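PDB 2P3E: diaminopimelate decarboxylase from Aquifex aeolicus, which probably catalyses the pyridoxal phosphate-dependent decarboxylation of meso-diaminopimelate to L-lysine, the last step of lysine biosynthesis by the diaminopimelate pathway. Local coordinates for residues Tyr39-Ile44 against Glu393-Asn398; Leu11-Gly16 against Val331-Arg336; His327-Glu332 against Tyr368-Ser373. One frame throughout, in Å; residues are numbered along the deposited sequence.

Contact 1. Residues Tyr39-Ile44 against Glu393-Asn398; sequences YSSNFI and EVLVEN
Tyr-39 and Ser-40 pair in parallel with Leu-395 and Val-396. Backbone bonds alternate across the pair: Tyr-39 N gives to Val-394 O (2.9 Å), and Val-396 N answers with a bond to Tyr-39 O (2.8 Å). Ser-41 N, already in the helix, continues the pattern to Val-396 O (2.9 Å).

Side-chain hydrogen bonds lie at both ends. Tyr-39 OH donates to Glu-393 OE2 at 2.5 Å, meeting it on the anti side, with ring and carboxylate planes 74° apart. Asn-67 also bonds this hydroxyl and Asn-69 holds Glu-393 OE1, so both polar groups have second partners. At the other end Ser-41 OG, anti to its backbone N (chi1 -176°), donates to Glu-397 OE1 at 2.7 Å. Ser-40 is the N-cap: its OG accepts from Phe-43 N (3.0 Å) and is also bonded to Glu-21.

The apolar part is small. Leu-395 CD1 touches Tyr-39 CB (3.9 Å) on the face these two residues share and also reaches Ser-41 N (3.6 Å).

Strand 36-40 is flanked by 392-397 and antiparallel 289-301, while 400-405 pairs with 392-397. Leu-72 and Leu-75 of helix 70-78 pack on Leu-395 and Ser-41, respectively, where the beta domain passes into helix 41-54 of the pyridoxal-binding barrel domain.

Contact 2. Residues Leu11-Gly16 against Val331-Arg336; sequences LEYRDG and VETKER
Tyr-13 and Thr-333 meet at about a right angle where a beta hairpin, strands 11-14 and 17-20 joined by a type I' turn at Asp-15 and Gly-16, leans on the loop 331-336. Thr-333 OG1 sits over one face of the tyrosine ring, 3.3 Å above the plane and displaced toward the rim, where CE1 is its nearest atom. The same ring carbon, CE1, faces Val-331 O at 3.8 Å, this time at the ring edge and in its plane. With CG anti to the carbonyl carbon (chi1 -76°), the Tyr-13 ring lies beside the loop, and OH ties its far end to Pro-330 O.

Glu-332 OE2 forms a salt bridge with Lys-26 of helix 25-32. Val-331 is further joined by a backbone bond to Leu-18 of the hairpin's second strand. Gly-16 has a positive phi of 84°, and a side chain there would crowd Thr-333 O. Its own carbonyl carries the main polar link: Gly-16 O accepts from Thr-333 N at 2.9 Å, with the donor tilted 18° from the carbonyl plane, and also lies 3.2 Å from Glu-332 CA in a CA-H...O contact.

Contact 3. Residues His327-Glu332 against Tyr368-Ser373; sequences HIIPVE and YLAVLS
Ile-329 CG1 lies between its backbone N and carbonyl carbon (chi1 62°) and rests against Ala-370 CB at 3.9 Å, whereas Ile-328 CG1, anti to its carbonyl carbon (chi1 -56°), runs beside Val-371 CG2 at 4.1 Å. Being consecutive in the strand, the two isoleucines lie on opposite faces of an antiparallel strand pair in the mixed sheet of the beta domain, strands 328-330 and 368-371, whose directions differ by 148°.

Ile-329 and Ala-370 form the hydrogen-bonded pair, Ala-370 N donating to Ile-329 O at 2.7 Å and Ile-329 N giving to Ala-370 O in return. Ile-328 with Val-371 and Pro-330 with Leu-369 are the non-hydrogen-bonded pairs. Beyond the strand end, Leu-372 N makes a 2.7 Å bond to His-327 O.

Ile-328 also sends CG2 to Leu-369 CB (4.0 Å), crossing that side chain obliquely. An alanine at Ile-328 would probably leave Val-371 CG2 and Leu-369 CB without these apolar partners and open a gap on this buried face.

Leu-372 CD1 meets the edge of the His-327 ring in its plane, 3.9 Å from CD2; the ring's ND1 is bonded to Tyr-325 OH. Leu-369 and Val-371 are in turn hydrogen-bonded to strand 289-301, and Leu-4 of helix 3-7 touches Ile-329.

Both ends hold a water. Tyr-368 O accepts from Val-331 N (3.1 Å) and from a water bound to Glu-332 N; at the other end a second water accepts from His-327 N and donates to Ser-373 OG (2.7 Å).

In the fold
Contacts 2 and 3 are neighbours, their centres 10 Å apart: they share Val-331 and Glu-332, so the chain leaving strand 328-330 runs straight into the loop that receives the N-terminal hairpin, and Leu-11 packs on Leu-372. Contact 1 lies farther off, its centre about 17 Å from that of contact 3 and 20 Å from that of contact 2, without touching either. Contacts 1 and 3 belong to one mixed sheet, linked through strand 289-301, and along the chain contact 3 is nested between the segments of contact 1; those of contacts 1 and 2 alternate. Together they gather N-terminal and C-terminal segments into the beta domain beside the pyridoxal-binding barrel.

Contact 1. Residues Tyr39-Ile44 against Glu393-Asn398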
ATOM      1  N   TYR B  39      12.490 -13.269   9.889  1.00 12.06           N
ATOM      2  CA  TYR B  39      13.644 -12.429  10.106  1.00 12.03           C
ATOM      3  C   TYR B  39      14.765 -13.172  10.847  1.00 13.58           C
ATOM      4  O   TYR B  39      14.496 -13.995  11.733  1.00 13.64           O
ATOM      5  CB  TYR B  39      13.255 -11.176  10.911  1.00 11.67           C
ATOM      6  CG  TYR B  39      12.190 -10.320  10.256  1.00 11.37           C
ATOM      7  CD1 TYR B  39      12.530  -9.318   9.349  1.00 11.04           C
ATOM      8  CD2 TYR B  39      10.839 -10.534  10.525  1.00 10.47           C
ATOM      9  CE1 TYR B  39      11.533  -8.526   8.740  1.00  9.96           C
ATOM     10  CE2 TYR B  39       9.842  -9.735   9.937  1.00 10.34           C
ATOM     11  CZ  TYR B  39      10.193  -8.757   9.051  1.00 10.96           C
ATOM     12  OH  TYR B  39       9.178  -8.003   8.497  1.00 11.92           O
ATOM     13  N   SER B  40      16.006 -12.843  10.493  1.00 14.47           N
ATOM     14  CA  SER B  40      17.200 -13.347  11.186  1.00 14.85           C
ATOM     15  C   SER B  40      17.656 -12.346  12.233  1.00 15.22           C
ATOM     16  O   SER B  40      18.097 -11.238  11.913  1.00 14.77           O
ATOM     17  CB  SER B  40      18.331 -13.625  10.182  1.00 15.62           C
ATOM     18  OG  SER B  40      19.604 -13.721  10.838  1.00 17.85           O
ATOM     19  N   SER B  41      17.580 -12.758  13.500  1.00 15.22           N
ATOM     20  CA  SER B  41      18.020 -11.930  14.603  1.00 16.10           C
ATOM     21  C   SER B  41      19.509 -11.579  14.489  1.00 16.23           C
ATOM     22  O   SER B  41      19.894 -10.405  14.635  1.00 15.91           O
ATOM     23  CB  SER B  41      17.735 -12.642  15.934  1.00 15.96           C
ATOM     24  OG  SER B  41      18.065 -11.818  17.027  1.00 16.41           O
ATOM     25  N   ASN B  42      20.341 -12.588  14.219  1.00 16.65           N
ATOM     26  CA  ASN B  42      21.785 -12.372  14.187  1.00 17.26           C
ATOM     27  C   ASN B  42      22.239 -11.559  12.990  1.00 16.99           C
ATOM     28  O   ASN B  42      23.243 -10.852  13.077  1.00 16.42           O
ATOM     29  CB  ASN B  42      22.567 -13.687  14.299  1.00 17.97           C
ATOM     30  CG  ASN B  42      22.649 -14.175  15.726  1.00 19.46           C
ATOM     31  OD1 ASN B  42      23.211 -13.498  16.589  1.00 21.64           O
ATOM     32  ND2 ASN B  42      22.034 -15.334  16.000  1.00 21.78           N
ATOM     33  N   PHE B  43      21.514 -11.661  11.874  1.00 16.16           N
ATOM     34  CA  PHE B  43      21.792 -10.772  10.737  1.00 15.97           C
ATOM     35  C   PHE B  43      21.599  -9.306  11.111  1.00 15.41           C
ATOM     36  O   PHE B  43      22.471  -8.467  10.821  1.00 15.41           O
ATOM     37  CB  PHE B  43      20.949 -11.119   9.501  1.00 15.76           C
ATOM     38  CG  PHE B  43      21.330 -10.335   8.258  1.00 17.67           C
ATOM     39  CD1 PHE B  43      22.304 -10.819   7.383  1.00 18.35           C
ATOM     40  CD2 PHE B  43      20.731  -9.103   7.974  1.00 18.66           C
ATOM     41  CE1 PHE B  43      22.662 -10.103   6.243  1.00 18.99           C
ATOM     42  CE2 PHE B  43      21.070  -8.385   6.818  1.00 17.55           C
ATOM     43  CZ  PHE B  43      22.044  -8.894   5.955  1.00 17.49           C
ATOM     44  N   ILE B  44      20.458  -8.992  11.729  1.00 15.14           N
ATOM     45  CA  ILE B  44      20.146  -7.621  12.149  1.00 15.15           C
ATOM     46  C   ILE B  44      21.239  -7.075  13.078  1.00 16.17           C
ATOM     47  O   ILE B  44      21.768  -5.973  12.851  1.00 15.57           O
ATOM     48  CB  ILE B  44      18.756  -7.523  12.824  1.00 15.14           C
ATOM     49  CG1 ILE B  44      17.634  -7.865  11.824  1.00 15.28           C
ATOM     50  CG2 ILE B  44      18.519  -6.121  13.374  1.00 14.06           C
ATOM     51  CD1 ILE B  44      16.281  -8.142  12.472  1.00 15.22           C
ATOM     52  N   GLU B 393       4.670 -12.525  11.341  1.00  9.83           N
ATOM     53  CA  GLU B 393       6.101 -12.273  11.329  1.00 10.72           C
ATOM     54  C   GLU B 393       6.798 -13.100  12.433  1.00 10.45           C
ATOM     55  O   GLU B 393       6.375 -13.098  13.577  1.00 10.15           O
ATOM     56  CB  GLU B 393       6.384 -10.793  11.564  1.00  9.73           C
ATOM     57  CG  GLU B 393       5.938  -9.856  10.406  1.00 11.30           C
ATOM     58  CD  GLU B 393       6.314  -8.385  10.678  1.00 11.37           C
ATOM     59  OE1 GLU B 393       5.811  -7.785  11.675  1.00 10.53           O
ATOM     60  OE2 GLU B 393       7.103  -7.813   9.898  1.00 11.51           O
ATOM     61  N   VAL B 394       7.879 -13.779  12.081  1.00 12.02           N
ATOM     62  CA  VAL B 394       8.624 -14.592  13.056  1.00 12.23           C
ATOM     63  C   VAL B 394      10.089 -14.179  13.029  1.00 12.63           C
ATOM     64  O   VAL B 394      10.594 -13.756  11.995  1.00 12.53           O
ATOM     65  CB  VAL B 394       8.489 -16.120  12.781  1.00 12.29           C
ATOM     66  CG1 VAL B 394       7.034 -16.576  12.969  1.00 11.64           C
ATOM     67  CG2 VAL B 394       8.934 -16.460  11.381  1.00 13.04           C
ATOM     68  N   LEU B 395      10.741 -14.282  14.179  1.00 12.54           N
ATOM     69  CA  LEU B 395      12.145 -13.924  14.344  1.00 12.96           C
ATOM     70  C   LEU B 395      12.924 -15.168  14.794  1.00 14.79           C
ATOM     71  O   LEU B 395      12.634 -15.753  15.859  1.00 15.51           O
ATOM     72  CB  LEU B 395      12.291 -12.821  15.385  1.00 13.46           C
ATOM     73  CG  LEU B 395      13.709 -12.348  15.784  1.00 11.68           C
ATOM     74  CD1 LEU B 395      14.360 -11.597  14.637  1.00 13.25           C
ATOM     75  CD2 LEU B 395      13.610 -11.475  17.019  1.00 12.85           C
ATOM     76  N   VAL B 396      13.885 -15.575  13.973  1.00 15.47           N
ATOM     77  CA  VAL B 396      14.679 -16.766  14.234  1.00 17.26           C
ATOM     78  C   VAL B 396      16.021 -16.361  14.866  1.00 18.20           C
ATOM     79  O   VAL B 396      16.597 -15.333  14.505  1.00 17.42           O
ATOM     80  CB  VAL B 396      14.899 -17.583  12.952  1.00 17.52           C
ATOM     81  CG1 VAL B 396      15.679 -18.842  13.263  1.00 20.51           C
ATOM     82  CG2 VAL B 396      13.564 -17.991  12.339  1.00 17.24           C
ATOM     83  N   GLU B 397      16.480 -17.142  15.844  1.00 19.29           N
ATOM     84  CA  GLU B 397      17.803 -16.927  16.426  1.00 20.37           C
ATOM     85  C   GLU B 397      18.378 -18.277  16.857  1.00 21.58           C
ATOM     86  O   GLU B 397      17.813 -18.934  17.748  1.00 20.96           O
ATOM     87  CB  GLU B 397      17.721 -15.993  17.630  1.00 20.82           C
ATOM     88  CG  GLU B 397      19.083 -15.628  18.232  1.00 22.70           C
ATOM     89  CD  GLU B 397      18.975 -14.574  19.317  1.00 24.21           C
ATOM     90  OE1 GLU B 397      18.356 -13.505  19.089  0.70 28.62           O
ATOM     91  OE2 GLU B 397      19.517 -14.792  20.403  0.90 26.78           O
ATOM     92  N   ASN B 398      19.467 -18.672  16.200  1.00 21.49           N
ATOM     93  CA  ASN B 398      20.234 -19.880  16.553  1.00 23.10           C
ATOM     94  C   ASN B 398      19.331 -21.092  16.860  1.00 22.96           C
ATOM     95  O   ASN B 398      19.293 -21.581  17.992  1.00 22.83           O
ATOM     96  CB  ASN B 398      21.167 -19.577  17.732  1.00 23.25           C
ATOM     97  CG  ASN B 398      22.210 -20.666  17.954  0.90 25.54           C
ATOM     98  OD1 ASN B 398      22.517 -21.447  17.048  1.00 28.49           O
ATOM     99  ND2 ASN B 398      22.755 -20.720  19.168  0.70 27.57           N
TER

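Contact 2. Residues Leu11-Gly16 against Val331-Arg336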
ATOM      1  N   LEU B  11      21.481 -18.083   5.705  1.00 24.87           N
ATOM      2  CA  LEU B  11      20.687 -18.894   4.797  1.00 25.88           C
ATOM      3  C   LEU B  11      21.525 -20.033   4.227  1.00 26.78           C
ATOM      4  O   LEU B  11      22.663 -19.828   3.793  1.00 27.46           O
ATOM      5  CB  LEU B  11      20.167 -18.063   3.619  1.00 25.61           C
ATOM      6  CG  LEU B  11      18.902 -17.210   3.726  1.00 26.70           C
ATOM      7  CD1 LEU B  11      18.806 -16.316   2.491  1.00 26.83           C
ATOM      8  CD2 LEU B  11      17.666 -18.098   3.841  1.00 27.39           C
ATOM      9  N   GLU B  12      20.940 -21.220   4.193  1.00 27.28           N
ATOM     10  CA  GLU B  12      21.594 -22.360   3.557  1.00 28.02           C
ATOM     11  C   GLU B  12      20.604 -23.455   3.240  1.00 27.56           C
ATOM     12  O   GLU B  12      19.593 -23.618   3.935  1.00 26.75           O
ATOM     13  CB  GLU B  12      22.703 -22.934   4.460  1.00 27.68           C
ATOM     14  CG  GLU B  12      22.225 -23.411   5.801  1.00 29.37           C
ATOM     15  CD  GLU B  12      23.300 -24.168   6.580  1.00 32.32           C
ATOM     16  OE1 GLU B  12      24.509 -23.880   6.390  1.00 35.04           O
ATOM     17  OE2 GLU B  12      22.929 -25.052   7.377  1.00 34.03           O
ATOM     18  N   TYR B  13      20.911 -24.212   2.192  1.00 27.60           N
ATOM     19  CA  TYR B  13      20.234 -25.471   1.950  1.00 27.51           C
ATOM     20  C   TYR B  13      20.903 -26.602   2.734  1.00 28.35           C
ATOM     21  O   TYR B  13      22.138 -26.680   2.798  1.00 28.35           O
ATOM     22  CB  TYR B  13      20.239 -25.795   0.469  1.00 27.35           C
ATOM     23  CG  TYR B  13      19.255 -24.999  -0.357  1.00 26.42           C
ATOM     24  CD1 TYR B  13      17.882 -25.242  -0.275  1.00 24.37           C
ATOM     25  CD2 TYR B  13      19.700 -24.029  -1.248  1.00 25.86           C
ATOM     26  CE1 TYR B  13      16.971 -24.518  -1.051  1.00 24.11           C
ATOM     27  CE2 TYR B  13      18.801 -23.306  -2.035  1.00 26.18           C
ATOM     28  CZ  TYR B  13      17.435 -23.551  -1.920  1.00 24.77           C
ATOM     29  OH  TYR B  13      16.563 -22.834  -2.704  1.00 23.94           O
ATOM     30  N   ARG B  14      20.080 -27.443   3.358  1.00 28.45           N
ATOM     31  CA  ARG B  14      20.536 -28.656   4.054  1.00 29.25           C
ATOM     32  C   ARG B  14      19.742 -29.826   3.483  1.00 28.91           C
ATOM     33  O   ARG B  14      18.538 -29.957   3.769  1.00 28.98           O
ATOM     34  CB  ARG B  14      20.252 -28.581   5.556  1.00 29.09           C
ATOM     35  CG  ARG B  14      20.964 -27.492   6.329  1.00 30.39           C
ATOM     36  CD  ARG B  14      20.688 -27.672   7.833  1.00 30.79           C
ATOM     37  NE  ARG B  14      21.271 -26.608   8.638  1.00 31.79           N
ATOM     38  CZ  ARG B  14      21.173 -26.517   9.961  1.00 32.98           C
ATOM     39  NH1 ARG B  14      20.524 -27.444  10.668  1.00 33.41           N
ATOM     40  NH2 ARG B  14      21.749 -25.496  10.578  1.00 34.52           N
ATOM     41  N   ASP B  15      20.403 -30.659   2.672  1.00 28.70           N
ATOM     42  CA  ASP B  15      19.763 -31.821   2.022  1.00 28.35           C
ATOM     43  C   ASP B  15      18.514 -31.419   1.211  1.00 27.76           C
ATOM     44  O   ASP B  15      17.461 -32.050   1.310  1.00 28.14           O
ATOM     45  CB  ASP B  15      19.430 -32.901   3.070  1.00 28.63           C
ATOM     46  CG  ASP B  15      18.854 -34.170   2.457  0.30 28.82           C
ATOM     47  OD1 ASP B  15      19.323 -34.595   1.379  0.20 28.63           O
ATOM     48  OD2 ASP B  15      17.923 -34.738   3.065  0.50 30.63           O
ATOM     49  N   GLY B  16      18.643 -30.347   0.432  1.00 27.76           N
ATOM     50  CA  GLY B  16      17.572 -29.869  -0.451  1.00 26.59           C
ATOM     51  C   GLY B  16      16.533 -28.973   0.216  1.00 26.22           C
ATOM     52  O   GLY B  16      15.590 -28.538  -0.440  1.00 26.22           O
ATOM     53  N   VAL B 331      11.924 -23.309  -1.524  1.00 18.63           N
ATOM     54  CA  VAL B 331      12.260 -23.767  -0.181  1.00 19.97           C
ATOM     55  C   VAL B 331      12.805 -25.219  -0.260  1.00 22.16           C
ATOM     56  O   VAL B 331      13.649 -25.608   0.548  1.00 21.95           O
ATOM     57  CB  VAL B 331      11.024 -23.639   0.769  1.00 19.69           C
ATOM     58  CG1 VAL B 331      11.200 -24.424   2.089  1.00 19.40           C
ATOM     59  CG2 VAL B 331      10.705 -22.150   1.045  1.00 17.45           C
ATOM     60  N   GLU B 332      12.311 -25.985  -1.238  1.00 24.34           N
ATOM     61  CA  GLU B 332      12.821 -27.338  -1.538  1.00 27.56           C
ATOM     62  C   GLU B 332      13.440 -27.374  -2.942  1.00 28.68           C
ATOM     63  O   GLU B 332      12.742 -27.144  -3.933  1.00 28.47           O
ATOM     64  CB  GLU B 332      11.701 -28.394  -1.449  1.00 27.73           C
ATOM     65  CG  GLU B 332      11.192 -28.734  -0.049  0.40 30.08           C
ATOM     66  CD  GLU B 332      10.391 -30.050   0.018  1.00 32.90           C
ATOM     67  OE1 GLU B 332      10.220 -30.735  -1.012  1.00 36.54           O
ATOM     68  OE2 GLU B 332       9.915 -30.418   1.117  1.00 36.21           O
ATOM     69  N   THR B 333      14.748 -27.628  -3.030  1.00 30.93           N
ATOM     70  CA  THR B 333      15.398 -27.931  -4.323  1.00 33.10           C
ATOM     71  C   THR B 333      15.190 -29.411  -4.641  1.00 33.83           C
ATOM     72  O   THR B 333      15.422 -30.268  -3.781  1.00 33.49           O
ATOM     73  CB  THR B 333      16.933 -27.778  -4.297  1.00 33.55           C
ATOM     74  OG1 THR B 333      17.363 -26.818  -3.325  1.00 36.40           O
ATOM     75  CG2 THR B 333      17.487 -27.420  -5.698  1.00 34.72           C
ATOM     76  N   LYS B 334      14.791 -29.713  -5.876  1.00 35.07           N
ATOM     77  CA  LYS B 334      14.478 -31.098  -6.263  1.00 36.41           C
ATOM     78  C   LYS B 334      15.111 -31.581  -7.572  1.00 36.88           C
ATOM     79  O   LYS B 334      14.589 -32.508  -8.202  1.00 37.61           O
ATOM     80  CB  LYS B 334      12.961 -31.295  -6.336  1.00 36.27           C
ATOM     81  CG  LYS B 334      12.290 -31.549  -5.002  1.00 37.73           C
ATOM     82  CD  LYS B 334      10.786 -31.581  -5.156  1.00 39.09           C
ATOM     83  CE  LYS B 334      10.124 -31.895  -3.829  1.00 40.83           C
ATOM     84  NZ  LYS B 334       8.637 -31.871  -3.950  1.00 41.31           N
ATOM     85  N   GLU B 335      16.226 -30.977  -7.980  1.00 37.13           N
ATOM     86  CA  GLU B 335      16.881 -31.329  -9.257  0.70 37.28           C
ATOM     87  C   GLU B 335      15.834 -31.509 -10.357  1.00 37.25           C
ATOM     88  O   GLU B 335      15.613 -32.615 -10.883  1.00 37.71           O
ATOM     89  CB  GLU B 335      17.786 -32.569  -9.116  1.00 37.48           C
ATOM     90  CG  GLU B 335      19.047 -32.328  -8.280  1.00 37.23           C
ATOM     91  N   ARG B 336      15.145 -30.410 -10.641  1.00 36.56           N
ATOM     92  CA  ARG B 336      14.160 -30.348 -11.699  1.00 35.51           C
ATOM     93  C   ARG B 336      14.630 -29.335 -12.739  1.00 34.46           C
ATOM     94  O   ARG B 336      15.561 -28.559 -12.490  1.00 34.04           O
ATOM     95  CB  ARG B 336      12.814 -29.901 -11.134  1.00 35.63           C
ATOM     96  CG  ARG B 336      12.195 -30.856 -10.149  0.20 36.07           C
ATOM     97  CD  ARG B 336      11.066 -30.180  -9.418  0.40 36.72           C
ATOM     98  NE  ARG B 336      11.541 -29.166  -8.473  0.80 38.00           N
ATOM     99  CZ  ARG B 336      10.759 -28.560  -7.582  1.00 37.19           C
ATOM    100  NH1 ARG B 336       9.460 -28.859  -7.529  1.00 38.12           N
ATOM    101  NH2 ARG B 336      11.264 -27.657  -6.754  1.00 35.41           N
TER

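Contact 3. Residues His327-Glu332 against Tyr368-Ser373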
ATOM      1  N   HIS B 327      15.056 -11.570  -5.463  1.00 13.59           N
ATOM      2  CA  HIS B 327      15.441 -12.942  -5.772  1.00 14.27           C
ATOM      3  C   HIS B 327      14.430 -13.906  -5.148  1.00 14.55           C
ATOM      4  O   HIS B 327      14.028 -13.742  -3.988  1.00 13.18           O
ATOM      5  CB  HIS B 327      16.863 -13.224  -5.292  1.00 14.46           C
ATOM      6  CG  HIS B 327      17.518 -14.398  -5.969  1.00 16.34           C
ATOM      7  ND1 HIS B 327      17.696 -14.467  -7.331  1.00 18.41           N
ATOM      8  CD2 HIS B 327      18.054 -15.536  -5.463  1.00 18.78           C
ATOM      9  CE1 HIS B 327      18.295 -15.608  -7.643  1.00 19.09           C
ATOM     10  NE2 HIS B 327      18.536 -16.269  -6.524  1.00 19.72           N
ATOM     11  N   ILE B 328      13.980 -14.876  -5.949  1.00 14.48           N
ATOM     12  CA  ILE B 328      12.985 -15.861  -5.499  1.00 14.88           C
ATOM     13  C   ILE B 328      13.528 -17.284  -5.727  1.00 15.52           C
ATOM     14  O   ILE B 328      13.921 -17.624  -6.848  1.00 15.35           O
ATOM     15  CB  ILE B 328      11.609 -15.687  -6.202  1.00 14.76           C
ATOM     16  CG1 ILE B 328      11.079 -14.245  -5.983  1.00 14.61           C
ATOM     17  CG2 ILE B 328      10.610 -16.731  -5.694  1.00 15.12           C
ATOM     18  CD1 ILE B 328       9.732 -13.950  -6.623  1.00 13.54           C
ATOM     19  N   ILE B 329      13.535 -18.079  -4.659  1.00 15.27           N
ATOM     20  CA  ILE B 329      14.103 -19.420  -4.669  1.00 16.55           C
ATOM     21  C   ILE B 329      13.120 -20.413  -4.058  1.00 16.83           C
ATOM     22  O   ILE B 329      12.299 -20.031  -3.200  1.00 16.65           O
ATOM     23  CB  ILE B 329      15.455 -19.478  -3.899  1.00 15.85           C
ATOM     24  CG1 ILE B 329      15.258 -19.106  -2.414  1.00 16.20           C
ATOM     25  CG2 ILE B 329      16.476 -18.574  -4.592  1.00 18.10           C
ATOM     26  CD1 ILE B 329      16.519 -19.180  -1.531  1.00 16.28           C
ATOM     27  N   PRO B 330      13.206 -21.694  -4.474  1.00 17.66           N
ATOM     28  CA  PRO B 330      12.367 -22.704  -3.834  1.00 17.62           C
ATOM     29  C   PRO B 330      12.863 -23.057  -2.426  1.00 18.51           C
ATOM     30  O   PRO B 330      14.078 -23.031  -2.142  1.00 18.71           O
ATOM     31  CB  PRO B 330      12.452 -23.893  -4.802  1.00 17.97           C
ATOM     32  CG  PRO B 330      13.841 -23.773  -5.416  1.00 17.44           C
ATOM     33  CD  PRO B 330      14.072 -22.278  -5.529  1.00 18.01           C
ATOM     34  N   VAL B 331      11.924 -23.309  -1.524  1.00 18.63           N
ATOM     35  CA  VAL B 331      12.260 -23.767  -0.181  1.00 19.97           C
ATOM     36  C   VAL B 331      12.805 -25.219  -0.260  1.00 22.16           C
ATOM     37  O   VAL B 331      13.649 -25.608   0.548  1.00 21.95           O
ATOM     38  CB  VAL B 331      11.024 -23.639   0.769  1.00 19.69           C
ATOM     39  CG1 VAL B 331      11.200 -24.424   2.089  1.00 19.40           C
ATOM     40  CG2 VAL B 331      10.705 -22.150   1.045  1.00 17.45           C
ATOM     41  N   GLU B 332      12.311 -25.985  -1.238  1.00 24.34           N
ATOM     42  CA  GLU B 332      12.821 -27.338  -1.538  1.00 27.56           C
ATOM     43  C   GLU B 332      13.440 -27.374  -2.942  1.00 28.68           C
ATOM     44  O   GLU B 332      12.742 -27.144  -3.933  1.00 28.47           O
ATOM     45  CB  GLU B 332      11.701 -28.394  -1.449  1.00 27.73           C
ATOM     46  CG  GLU B 332      11.192 -28.734  -0.049  0.40 30.08           C
ATOM     47  CD  GLU B 332      10.391 -30.050   0.018  1.00 32.90           C
ATOM     48  OE1 GLU B 332      10.220 -30.735  -1.012  1.00 36.54           O
ATOM     49  OE2 GLU B 332       9.915 -30.418   1.117  1.00 36.21           O
ATOM     50  N   TYR B 368       6.503 -24.301  -1.258  1.00 17.75           N
ATOM     51  CA  TYR B 368       6.792 -22.940  -0.793  1.00 17.50           C
ATOM     52  C   TYR B 368       7.954 -22.292  -1.548  1.00 17.07           C
ATOM     53  O   TYR B 368       8.912 -22.984  -1.938  1.00 16.83           O
ATOM     54  CB  TYR B 368       7.109 -22.944   0.707  1.00 17.70           C
ATOM     55  CG  TYR B 368       6.054 -23.611   1.549  1.00 17.86           C
ATOM     56  CD1 TYR B 368       4.865 -22.947   1.866  1.00 16.95           C
ATOM     57  CD2 TYR B 368       6.241 -24.922   2.028  1.00 17.28           C
ATOM     58  CE1 TYR B 368       3.880 -23.578   2.653  1.00 18.67           C
ATOM     59  CE2 TYR B 368       5.262 -25.559   2.806  1.00 16.98           C
ATOM     60  CZ  TYR B 368       4.098 -24.883   3.112  1.00 17.70           C
ATOM     61  OH  TYR B 368       3.138 -25.484   3.894  1.00 19.16           O
ATOM     62  N   LEU B 369       7.863 -20.969  -1.739  1.00 15.81           N
ATOM     63  CA  LEU B 369       8.958 -20.170  -2.303  1.00 15.27           C
ATOM     64  C   LEU B 369       9.445 -19.150  -1.259  1.00 15.57           C
ATOM     65  O   LEU B 369       8.665 -18.725  -0.397  1.00 15.12           O
ATOM     66  CB  LEU B 369       8.480 -19.415  -3.557  1.00 15.12           C
ATOM     67  CG  LEU B 369       7.859 -20.234  -4.710  1.00 16.12           C
ATOM     68  CD1 LEU B 369       7.393 -19.334  -5.864  1.00 14.25           C
ATOM     69  CD2 LEU B 369       8.894 -21.240  -5.189  1.00 15.80           C
ATOM     70  N   ALA B 370      10.730 -18.797  -1.323  1.00 14.64           N
ATOM     71  CA  ALA B 370      11.319 -17.739  -0.516  1.00 14.89           C
ATOM     72  C   ALA B 370      11.656 -16.523  -1.373  1.00 14.66           C
ATOM     73  O   ALA B 370      12.414 -16.626  -2.343  1.00 14.10           O
ATOM     74  CB  ALA B 370      12.572 -18.241   0.216  1.00 15.22           C
ATOM     75  N   VAL B 371      11.069 -15.384  -1.013  1.00 13.32           N
ATOM     76  CA  VAL B 371      11.342 -14.101  -1.658  1.00 13.00           C
ATOM     77  C   VAL B 371      12.375 -13.375  -0.791  1.00 12.96           C
ATOM     78  O   VAL B 371      12.105 -13.046   0.374  1.00 12.47           O
ATOM     79  CB  VAL B 371      10.048 -13.225  -1.816  1.00 12.45           C
ATOM     80  CG1 VAL B 371      10.348 -11.915  -2.562  1.00 12.74           C
ATOM     81  CG2 VAL B 371       8.927 -14.021  -2.534  1.00 13.01           C
ATOM     82  N   LEU B 372      13.566 -13.138  -1.347  1.00 12.36           N
ATOM     83  CA  LEU B 372      14.665 -12.604  -0.526  1.00 13.01           C
ATOM     84  C   LEU B 372      14.597 -11.085  -0.419  1.00 12.61           C
ATOM     85  O   LEU B 372      13.832 -10.450  -1.152  1.00 12.06           O
ATOM     86  CB  LEU B 372      16.032 -13.041  -1.081  1.00 13.64           C
ATOM     87  CG  LEU B 372      16.279 -14.547  -1.251  1.00 13.19           C
ATOM     88  CD1 LEU B 372      17.740 -14.765  -1.660  1.00 15.01           C
ATOM     89  CD2 LEU B 372      15.922 -15.343   0.014  1.00 13.50           C
ATOM     90  N   SER B 373      15.378 -10.519   0.513  1.00 12.65           N
ATOM     91  CA  SER B 373      15.597  -9.066   0.581  1.00 12.58           C
ATOM     92  C   SER B 373      14.299  -8.318   0.888  1.00 12.17           C
ATOM     93  O   SER B 373      14.063  -7.213   0.402  1.00 11.25           O
ATOM     94  CB  SER B 373      16.204  -8.550  -0.745  1.00 12.99           C
ATOM     95  OG  SER B 373      17.184  -9.445  -1.263  1.00 15.12           O
TER
HETATM   96  O   HOH W   1      16.698  -9.967  -3.833  1.00 12.77           O
HETATM   97  O   HOH W   2       9.831 -25.432  -2.724  1.00 17.04           O